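Local atomic coordinates of glycoside hydrolase family protein (Novosphingobium sp. PP1Y, PDB entry 6Q2F), a protein that acts as an alpha-L-rhamnosidase, a glycoside hydrolase that probably cleaves terminal rhamnose from rhamnose-containing glycosides. Residues Trp136-Gly141 against Glu564-Val569; Val952-Asp957 against Val962-Arg967; Lys822-Thr827 against Ser843-Leu848. All coordinates share one frame; numbering follows the deposited sequence.

Interaction 1: residues Trp136-Gly141 against Glu564-Val569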
loop_
_atom_site.group_PDB
_atom_site.type_symbol
_atom_site.label_atom_id
_atom_site.label_comp_id
_atom_site.label_asym_id
_atom_site.label_seq_id
_atom_site.Cartn_x
_atom_site.Cartn_y
_atom_site.Cartn_z
ATOM N N TRP A 136 -2.360 -7.742 -14.066
ATOM C CA TRP A 136 -1.619 -7.685 -12.840
ATOM C C TRP A 136 -2.418 -7.790 -11.597
ATOM O O TRP A 136 -1.885 -8.127 -10.583
ATOM C CB TRP A 136 -0.756 -6.450 -12.734
ATOM C CG TRP A 136 -1.395 -5.145 -12.943
ATOM C CD1 TRP A 136 -2.462 -4.641 -12.313
ATOM C CD2 TRP A 136 -0.949 -4.148 -13.831
ATOM N NE1 TRP A 136 -2.718 -3.398 -12.753
ATOM C CE2 TRP A 136 -1.803 -3.073 -13.703
ATOM C CE3 TRP A 136 0.083 -4.074 -14.747
ATOM C CZ2 TRP A 136 -1.638 -1.924 -14.431
ATOM C CZ3 TRP A 136 0.228 -2.960 -15.455
ATOM C CH2 TRP A 136 -0.620 -1.897 -15.305
ATOM N N SER A 137 -3.722 -7.598 -11.647
ATOM C CA SER A 137 -4.569 -7.746 -10.475
ATOM C C SER A 137 -6.041 -7.986 -10.826
ATOM O O SER A 137 -6.463 -7.601 -11.850
ATOM C CB SER A 137 -4.426 -6.561 -9.545
ATOM O OG SER A 137 -5.243 -5.517 -9.917
ATOM N N GLU A 138 -6.818 -8.631 -9.974
ATOM C CA GLU A 138 -6.405 -9.191 -8.712
ATOM C C GLU A 138 -6.453 -10.700 -8.856
ATOM O O GLU A 138 -5.451 -11.327 -8.966
ATOM C CB GLU A 138 -7.340 -8.749 -7.611
ATOM C CG GLU A 138 -7.072 -9.385 -6.260
ATOM C CD GLU A 138 -5.760 -8.958 -5.657
ATOM O OE1 GLU A 138 -5.233 -9.668 -4.833
ATOM O OE2 GLU A 138 -5.254 -7.919 -6.042
ATOM N N THR A 139 -7.647 -11.256 -8.866
ATOM C CA THR A 139 -7.888 -12.671 -9.048
ATOM C C THR A 139 -9.184 -12.780 -9.807
ATOM O O THR A 139 -10.231 -12.915 -9.256
ATOM C CB THR A 139 -7.936 -13.474 -7.735
ATOM O OG1 THR A 139 -8.672 -12.776 -6.757
ATOM C CG2 THR A 139 -6.587 -13.743 -7.220
ATOM N N GLY A 140 -9.072 -12.706 -11.110
ATOM C CA GLY A 140 -10.221 -12.676 -11.989
ATOM C C GLY A 140 -9.822 -13.134 -13.378
ATOM O O GLY A 140 -8.662 -13.008 -13.798
ATOM N N GLY A 141 -10.808 -13.679 -14.088
ATOM C CA GLY A 141 -10.627 -14.124 -15.448
ATOM C C GLY A 141 -11.902 -14.768 -15.951
ATOM O O GLY A 141 -12.836 -15.019 -15.185
ATOM N N GLU A 564 -10.696 -16.285 3.412
ATOM C CA GLU A 564 -11.231 -16.987 2.249
ATOM C C GLU A 564 -10.503 -16.602 0.960
ATOM O O GLU A 564 -10.332 -17.439 0.077
ATOM C CB GLU A 564 -12.740 -16.739 2.107
ATOM C CG GLU A 564 -13.567 -17.160 3.348
ATOM C CD GLU A 564 -13.165 -18.531 3.895
ATOM O OE1 GLU A 564 -13.610 -19.546 3.316
ATOM O OE2 GLU A 564 -12.383 -18.591 4.880
ATOM N N HIS A 565 -10.039 -15.372 0.844
ATOM C CA HIS A 565 -9.198 -15.002 -0.306
ATOM C C HIS A 565 -7.724 -15.260 -0.012
ATOM O O HIS A 565 -7.122 -16.179 -0.571
ATOM C CB HIS A 565 -9.462 -13.555 -0.725
ATOM C CG HIS A 565 -8.717 -13.143 -1.964
ATOM N ND1 HIS A 565 -7.744 -12.161 -1.956
ATOM C CD2 HIS A 565 -8.814 -13.569 -3.250
ATOM C CE1 HIS A 565 -7.287 -11.991 -3.188
ATOM N NE2 HIS A 565 -7.916 -12.836 -3.994
ATOM N N TYR A 566 -7.135 -14.471 0.884
ATOM C CA TYR A 566 -5.680 -14.515 1.038
ATOM C C TYR A 566 -5.196 -15.802 1.710
ATOM O O TYR A 566 -4.165 -16.353 1.312
ATOM C CB TYR A 566 -5.201 -13.259 1.768
ATOM C CG TYR A 566 -5.380 -12.009 0.923
ATOM C CD1 TYR A 566 -4.498 -11.709 -0.113
ATOM C CD2 TYR A 566 -6.449 -11.151 1.135
ATOM C CE1 TYR A 566 -4.666 -10.565 -0.898
ATOM C CE2 TYR A 566 -6.611 -10.023 0.360
ATOM C CZ TYR A 566 -5.715 -9.726 -0.656
ATOM O OH TYR A 566 -5.890 -8.615 -1.416
ATOM N N GLY A 567 -5.950 -16.335 2.673
ATOM C CA GLY A 567 -5.614 -17.652 3.203
ATOM C C GLY A 567 -5.668 -18.743 2.137
ATOM O O GLY A 567 -4.751 -19.558 2.004
ATOM N N THR A 568 -6.736 -18.747 1.335
ATOM C CA THR A 568 -6.877 -19.747 0.273
ATOM C C THR A 568 -5.788 -19.591 -0.786
ATOM O O THR A 568 -5.229 -20.582 -1.272
ATOM C CB THR A 568 -8.257 -19.626 -0.364
ATOM O OG1 THR A 568 -9.245 -19.607 0.667
ATOM C CG2 THR A 568 -8.525 -20.786 -1.300
ATOM N N VAL A 569 -5.464 -18.349 -1.146
ATOM C CA VAL A 569 -4.421 -18.122 -2.143
ATOM C C VAL A 569 -3.114 -18.730 -1.661
ATOM O O VAL A 569 -2.433 -19.458 -2.397
ATOM C CB VAL A 569 -4.274 -16.620 -2.433
ATOM C CG1 VAL A 569 -2.978 -16.372 -3.151
ATOM C CG2 VAL A 569 -5.447 -16.119 -3.282
#
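T139 and H565 make a buried polar contact between the loop that follows strand 127-131 and helix 543-575, outside the (beta/alpha)8 barrel. T139 OG1 lies 2.9 Å from H565 NE2 in a hydrogen bond in which either could be the donor, and it meets the imidazole at its edge. K466 NZ bonds the same hydroxyl. With CG anti to the backbone N (chi1 -175°), H565 carries its ring out to the 136-141 loop. E138, which follows a cis peptide bond and whose side chain is about 8 Å from the bound sodium ion, puts OE1 at another point of the ring edge, 3.5 Å from H565 CE1 and 3.6 Å from Y566 OH, its carboxylate tilted 56° to the imidazole. The imidazole is held from within its helix: H565 ND1 sits 3.2 Å above the centre of the Y566 ring, and V569 CG2 lies against one imidazole face. With an alanine in place of H565, the hydroxyl of T139 would probably keep K466 but lose its second mate, and the Y566 ring the imidazole packed on it. E138, Y566 and V569 all touch T502 of strand 497-502, while Y475 and V472 of helix 469-487 pack on T139 and H565 respectively.

Interaction 2: residues Val952-Asp957 against Val962-Arg967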
loop_
_atom_site.group_PDB
_atom_site.type_symbol
_atom_site.label_atom_id
_atom_site.label_comp_id
_atom_site.label_asym_id
_atom_site.label_seq_id
_atom_site.Cartn_x
_atom_site.Cartn_y
_atom_site.Cartn_z
ATOM N N VAL A 952 28.896 6.350 20.310
ATOM C CA VAL A 952 29.772 6.357 19.170
ATOM C C VAL A 952 29.728 7.662 18.459
ATOM O O VAL A 952 28.678 8.096 18.095
ATOM C CB VAL A 952 29.347 5.274 18.184
ATOM C CG1 VAL A 952 30.273 5.203 17.002
ATOM C CG2 VAL A 952 29.279 3.948 18.874
ATOM N N PRO A 953 30.853 8.307 18.227
ATOM C CA PRO A 953 30.797 9.558 17.480
ATOM C C PRO A 953 30.657 9.211 15.999
ATOM O O PRO A 953 31.423 8.444 15.497
ATOM C CB PRO A 953 32.128 10.207 17.768
ATOM C CG PRO A 953 33.016 9.100 18.135
ATOM C CD PRO A 953 32.173 8.074 18.803
ATOM N N LEU A 954 29.681 9.773 15.332
ATOM C CA LEU A 954 29.423 9.452 13.936
ATOM C C LEU A 954 29.414 10.720 13.109
ATOM O O LEU A 954 28.844 11.738 13.515
ATOM C CB LEU A 954 28.079 8.736 13.747
ATOM C CG LEU A 954 27.965 7.285 14.198
ATOM C CD1 LEU A 954 26.580 6.802 13.853
ATOM C CD2 LEU A 954 29.011 6.427 13.509
ATOM N N HIS A 955 30.035 10.648 11.945
ATOM C CA HIS A 955 29.818 11.646 10.917
ATOM C C HIS A 955 28.945 11.010 9.857
ATOM O O HIS A 955 29.241 9.911 9.382
ATOM C CB HIS A 955 31.117 12.144 10.286
ATOM C CG HIS A 955 30.875 13.111 9.174
ATOM N ND1 HIS A 955 30.679 14.456 9.397
ATOM C CD2 HIS A 955 30.718 12.918 7.841
ATOM C CE1 HIS A 955 30.458 15.059 8.242
ATOM N NE2 HIS A 955 30.473 14.149 7.284
ATOM N N LEU A 956 27.873 11.691 9.494
ATOM C CA LEU A 956 26.972 11.207 8.463
ATOM C C LEU A 956 26.912 12.244 7.352
ATOM O O LEU A 956 26.562 13.400 7.602
ATOM C CB LEU A 956 25.585 10.936 9.049
ATOM C CG LEU A 956 25.530 9.736 9.999
ATOM C CD1 LEU A 956 24.151 9.611 10.655
ATOM C CD2 LEU A 956 25.878 8.468 9.237
ATOM N N ASP A 957 27.282 11.842 6.140
ATOM C CA ASP A 957 27.066 12.725 5.007
ATOM C C ASP A 957 25.567 12.918 4.804
ATOM O O ASP A 957 24.739 12.162 5.331
ATOM C CB ASP A 957 27.697 12.154 3.734
ATOM C CG ASP A 957 29.188 11.931 3.864
ATOM O OD1 ASP A 957 29.870 12.812 4.443
ATOM O OD2 ASP A 957 29.672 10.879 3.383
ATOM N N VAL A 962 24.079 3.921 6.924
ATOM C CA VAL A 962 25.217 3.142 7.382
ATOM C C VAL A 962 24.756 2.139 8.419
ATOM O O VAL A 962 23.767 2.350 9.123
ATOM C CB VAL A 962 26.334 4.057 7.939
ATOM C CG1 VAL A 962 25.959 4.594 9.323
ATOM C CG2 VAL A 962 27.677 3.328 7.956
ATOM N N PHE A 963 25.486 1.038 8.510
ATOM C CA PHE A 963 25.226 0.036 9.519
ATOM C C PHE A 963 26.257 0.180 10.630
ATOM O O PHE A 963 27.462 0.259 10.360
ATOM C CB PHE A 963 25.258 -1.355 8.886
ATOM C CG PHE A 963 24.125 -1.603 7.920
ATOM C CD1 PHE A 963 24.226 -1.221 6.586
ATOM C CD2 PHE A 963 22.956 -2.208 8.353
ATOM C CE1 PHE A 963 23.176 -1.443 5.694
ATOM C CE2 PHE A 963 21.896 -2.446 7.474
ATOM C CZ PHE A 963 22.004 -2.068 6.145
ATOM N N VAL A 964 25.779 0.280 11.862
ATOM C CA VAL A 964 26.638 0.239 13.041
ATOM C C VAL A 964 26.451 -1.152 13.627
ATOM O O VAL A 964 25.370 -1.507 14.108
ATOM C CB VAL A 964 26.314 1.357 14.040
ATOM C CG1 VAL A 964 27.388 1.431 15.153
ATOM C CG2 VAL A 964 26.259 2.698 13.318
ATOM N N VAL A 965 27.490 -1.966 13.531
ATOM C CA VAL A 965 27.413 -3.397 13.786
ATOM C C VAL A 965 28.116 -3.697 15.103
ATOM O O VAL A 965 29.269 -3.292 15.304
ATOM C CB VAL A 965 28.046 -4.176 12.619
ATOM C CG1 VAL A 965 28.084 -5.652 12.930
ATOM C CG2 VAL A 965 27.248 -3.903 11.356
ATOM N N PHE A 966 27.424 -4.416 15.990
ATOM C CA PHE A 966 27.930 -4.775 17.321
ATOM C C PHE A 966 27.999 -6.292 17.422
ATOM O O PHE A 966 27.114 -6.922 18.003
ATOM C CB PHE A 966 27.050 -4.234 18.389
ATOM C CG PHE A 966 26.984 -2.745 18.442
ATOM C CD1 PHE A 966 26.114 -2.041 17.623
ATOM C CD2 PHE A 966 27.774 -2.048 19.338
ATOM C CE1 PHE A 966 26.043 -0.668 17.702
ATOM C CE2 PHE A 966 27.705 -0.681 19.413
ATOM C CZ PHE A 966 26.847 0.010 18.599
ATOM N N ARG A 967 29.064 -6.878 16.890
ATOM C CA ARG A 967 29.161 -8.328 16.911
ATOM C C ARG A 967 30.475 -8.809 17.501
ATOM O O ARG A 967 30.510 -9.849 18.169
ATOM C CB ARG A 967 28.994 -8.908 15.506
ATOM C CG ARG A 967 27.584 -8.763 14.966
ATOM C CD ARG A 967 27.563 -9.004 13.458
ATOM N NE ARG A 967 27.039 -10.313 13.119
ATOM C CZ ARG A 967 27.796 -11.324 12.735
ATOM N NH1 ARG A 967 29.109 -11.169 12.636
ATOM N NH2 ARG A 967 27.237 -12.483 12.444
#
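L954 and V964 pack as apolar side chains between two strands. L954 CB is still 6.3 Å from V964 CG2. CG then lies anti to the carbonyl carbon (chi1 -73°), bringing L954 CG to 5.0 Å from V964 CG2. One branch closes the distance: L954 CD1 reaches V964 CG2 at 4.2 Å. The other, L954 CD2, stays a little farther back, 4.6 Å from the same V964 CG2. The two side chains approach at a slant. Strands 949-956 and 961-967 follow each other in the chain but share no backbone hydrogen bond; each pairs with other strands, 949-956 with 915-921 and 937-946, 961-967 with 902-908 and 926-932. The two face each other through their side chains, a beta-arch, in a curled antiparallel sheet that folds over on itself, consistent with a beta-sandwich. One step nearer the turn, L956 CD2 meets V962 CG1 at 3.9 Å. V962 places that methyl between its backbone N and carbonyl carbon (chi1 75°), which aims it at the leucine. Even here the backbones stand apart, L956 CA being 8.3 Å from V962 CA. L907 and L930, from the strands flanking 961-967, pack on L954 as well, and F921 of strand 915-921 lies against V964.

Interaction 3: residues Lys822-Thr827 against Ser843-Leu848; sequences KAPIAT and SLVARL
P824 and V845 meet without any aromatic ring or planar polar group between them; the puckered pyrrolidine of P824 is the one ring in this contact, and it turns its CG corner to the valine, P824 CG lying 4.0 Å from V845 CG2. Beyond the two segments the same ring touches W841, W849 and M801, so V845 is one of several apolar side chains gathered around it. A823 CB points toward the helix and rests 3.9 Å from V845 CG1. The valine thus splits its two methyls between two consecutive residues: CG1, anti to the backbone N (chi1 169°), goes to the alanine and CG2 to the proline. This is loop-on-helix packing in an alpha/beta domain built on a mixed sheet with parallel strands. The 822-827 segment follows strand 818-820, and helix 838-848 belongs to the connection that leads on toward the parallel neighbouring strand 860-863, a beta-alpha-beta arrangement in which the connection also includes strand 854-857. No hydrogen bond joins the segments, and only 100 Å² is buried between them, both sides summed. A823 CA and V845 CA come within 6.5 Å. V845 also touches L806 of helix 803-814, which takes L844 too.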
loop_
_atom_site.group_PDB
_atom_site.type_symbol
_atom_site.label_atom_id
_atom_site.label_comp_id
_atom_site.label_asym_id
_atom_site.label_seq_id
_atom_site.Cartn_x
_atom_site.Cartn_y
_atom_site.Cartn_z
ATOM N N LYS A 822 -5.118 4.720 27.444
ATOM C CA LYS A 822 -6.282 5.100 28.219
ATOM C C LYS A 822 -7.428 4.130 27.961
ATOM O O LYS A 822 -7.482 3.437 26.932
ATOM C CB LYS A 822 -6.688 6.540 27.904
ATOM C CG LYS A 822 -5.712 7.542 28.523
ATOM C CD LYS A 822 -5.974 8.985 28.122
ATOM C CE LYS A 822 -4.969 9.907 28.809
ATOM N NZ LYS A 822 -5.012 11.307 28.286
ATOM N N ALA A 823 -8.330 4.064 28.935
ATOM C CA ALA A 823 -9.413 3.099 28.891
ATOM C C ALA A 823 -10.269 3.304 27.642
ATOM O O ALA A 823 -10.607 4.444 27.302
ATOM C CB ALA A 823 -10.276 3.224 30.152
ATOM N N PRO A 824 -10.652 2.234 26.949
ATOM C CA PRO A 824 -11.614 2.379 25.854
ATOM C C PRO A 824 -12.952 2.865 26.386
ATOM O O PRO A 824 -13.269 2.706 27.567
ATOM C CB PRO A 824 -11.716 0.965 25.292
ATOM C CG PRO A 824 -11.486 0.110 26.480
ATOM C CD PRO A 824 -10.396 0.813 27.254
ATOM N N ILE A 825 -13.740 3.467 25.497
ATOM C CA ILE A 825 -14.990 4.090 25.907
ATOM C C ILE A 825 -16.212 3.273 25.503
ATOM O O ILE A 825 -17.298 3.508 26.048
ATOM C CB ILE A 825 -15.126 5.522 25.352
ATOM C CG1 ILE A 825 -15.221 5.500 23.834
ATOM C CG2 ILE A 825 -13.934 6.379 25.776
ATOM C CD1 ILE A 825 -15.327 6.875 23.232
ATOM N N ALA A 826 -16.076 2.328 24.576
ATOM C CA ALA A 826 -17.237 1.556 24.142
ATOM C C ALA A 826 -16.772 0.321 23.386
ATOM O O ALA A 826 -15.644 0.266 22.892
ATOM C CB ALA A 826 -18.168 2.390 23.252
ATOM N N THR A 827 -17.744 -0.774 23.305
ATOM C CA THR A 827 -17.441 -1.724 22.248
ATOM C C THR A 827 -18.143 -1.307 20.961
ATOM O O THR A 827 -19.234 -0.731 21.007
ATOM C CB THR A 827 -17.884 -3.140 22.611
ATOM O OG1 THR A 827 -17.738 -3.984 21.462
ATOM C CG2 THR A 827 -19.366 -3.186 23.051
ATOM N N SER A 843 -16.442 -4.511 33.830
ATOM C CA SER A 843 -15.604 -4.981 34.929
ATOM C C SER A 843 -14.138 -4.979 34.522
ATOM O O SER A 843 -13.265 -4.575 35.296
ATOM C CB SER A 843 -16.031 -6.385 35.363
ATOM O OG SER A 843 -17.367 -6.383 35.821
ATOM N N LEU A 844 -13.854 -5.439 33.303
ATOM C CA LEU A 844 -12.477 -5.492 32.843
ATOM C C LEU A 844 -11.907 -4.090 32.688
ATOM O O LEU A 844 -10.748 -3.849 33.035
ATOM C CB LEU A 844 -12.390 -6.273 31.529
ATOM C CG LEU A 844 -12.643 -7.775 31.692
ATOM C CD1 LEU A 844 -12.649 -8.471 30.342
ATOM C CD2 LEU A 844 -11.579 -8.392 32.583
ATOM N N VAL A 845 -12.709 -3.150 32.178
ATOM C CA VAL A 845 -12.226 -1.776 32.101
ATOM C C VAL A 845 -11.932 -1.252 33.500
ATOM O O VAL A 845 -10.880 -0.653 33.740
ATOM C CB VAL A 845 -13.225 -0.881 31.349
ATOM C CG1 VAL A 845 -12.844 0.583 31.520
ATOM C CG2 VAL A 845 -13.229 -1.234 29.861
ATOM N N ALA A 846 -12.836 -1.500 34.456
ATOM C CA ALA A 846 -12.596 -1.018 35.815
ATOM C C ALA A 846 -11.345 -1.649 36.417
ATOM O O ALA A 846 -10.634 -0.996 37.178
ATOM C CB ALA A 846 -13.823 -1.274 36.716
ATOM N N ARG A 847 -11.039 -2.902 36.069
ATOM C CA ARG A 847 -9.866 -3.551 36.650
ATOM C C ARG A 847 -8.574 -2.998 36.062
ATOM O O ARG A 847 -7.617 -2.726 36.799
ATOM C CB ARG A 847 -9.927 -5.071 36.458
ATOM C CG ARG A 847 -9.013 -5.802 37.451
ATOM C CD ARG A 847 -8.865 -7.295 37.162
ATOM N NE ARG A 847 -7.772 -7.837 37.967
ATOM C CZ ARG A 847 -7.435 -9.123 38.026
ATOM N NH1 ARG A 847 -8.103 -10.027 37.332
ATOM N NH2 ARG A 847 -6.428 -9.509 38.794
ATOM N N LEU A 848 -8.516 -2.827 34.741
ATOM C CA LEU A 848 -7.278 -2.347 34.143
ATOM C C LEU A 848 -7.093 -0.854 34.345
ATOM O O LEU A 848 -5.957 -0.375 34.323
ATOM C CB LEU A 848 -7.215 -2.659 32.641
ATOM C CG LEU A 848 -7.274 -4.091 32.138
ATOM C CD1 LEU A 848 -6.593 -4.248 30.791
ATOM C CD2 LEU A 848 -6.720 -5.054 33.154
#

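From the N terminus, interaction 1 comes first and spans the longest route: 422 residues separate its segments, and the contact brings a loop after an early barrel strand back to helix 543-575. Once that is closed, the chain enters the alpha/beta domain built on a mixed sheet, where interaction 3 closes a short loop of 15 intervening residues and ties the loop after strand 818-820 to helix 838-848. Interaction 2 follows last, with only four residues between its segments; it joins strands 949-956 and 961-967, successive in the chain but not hydrogen-bonded to each other, in the antiparallel sheet. The three are in series, so none nests within or crosses another, and none touches another.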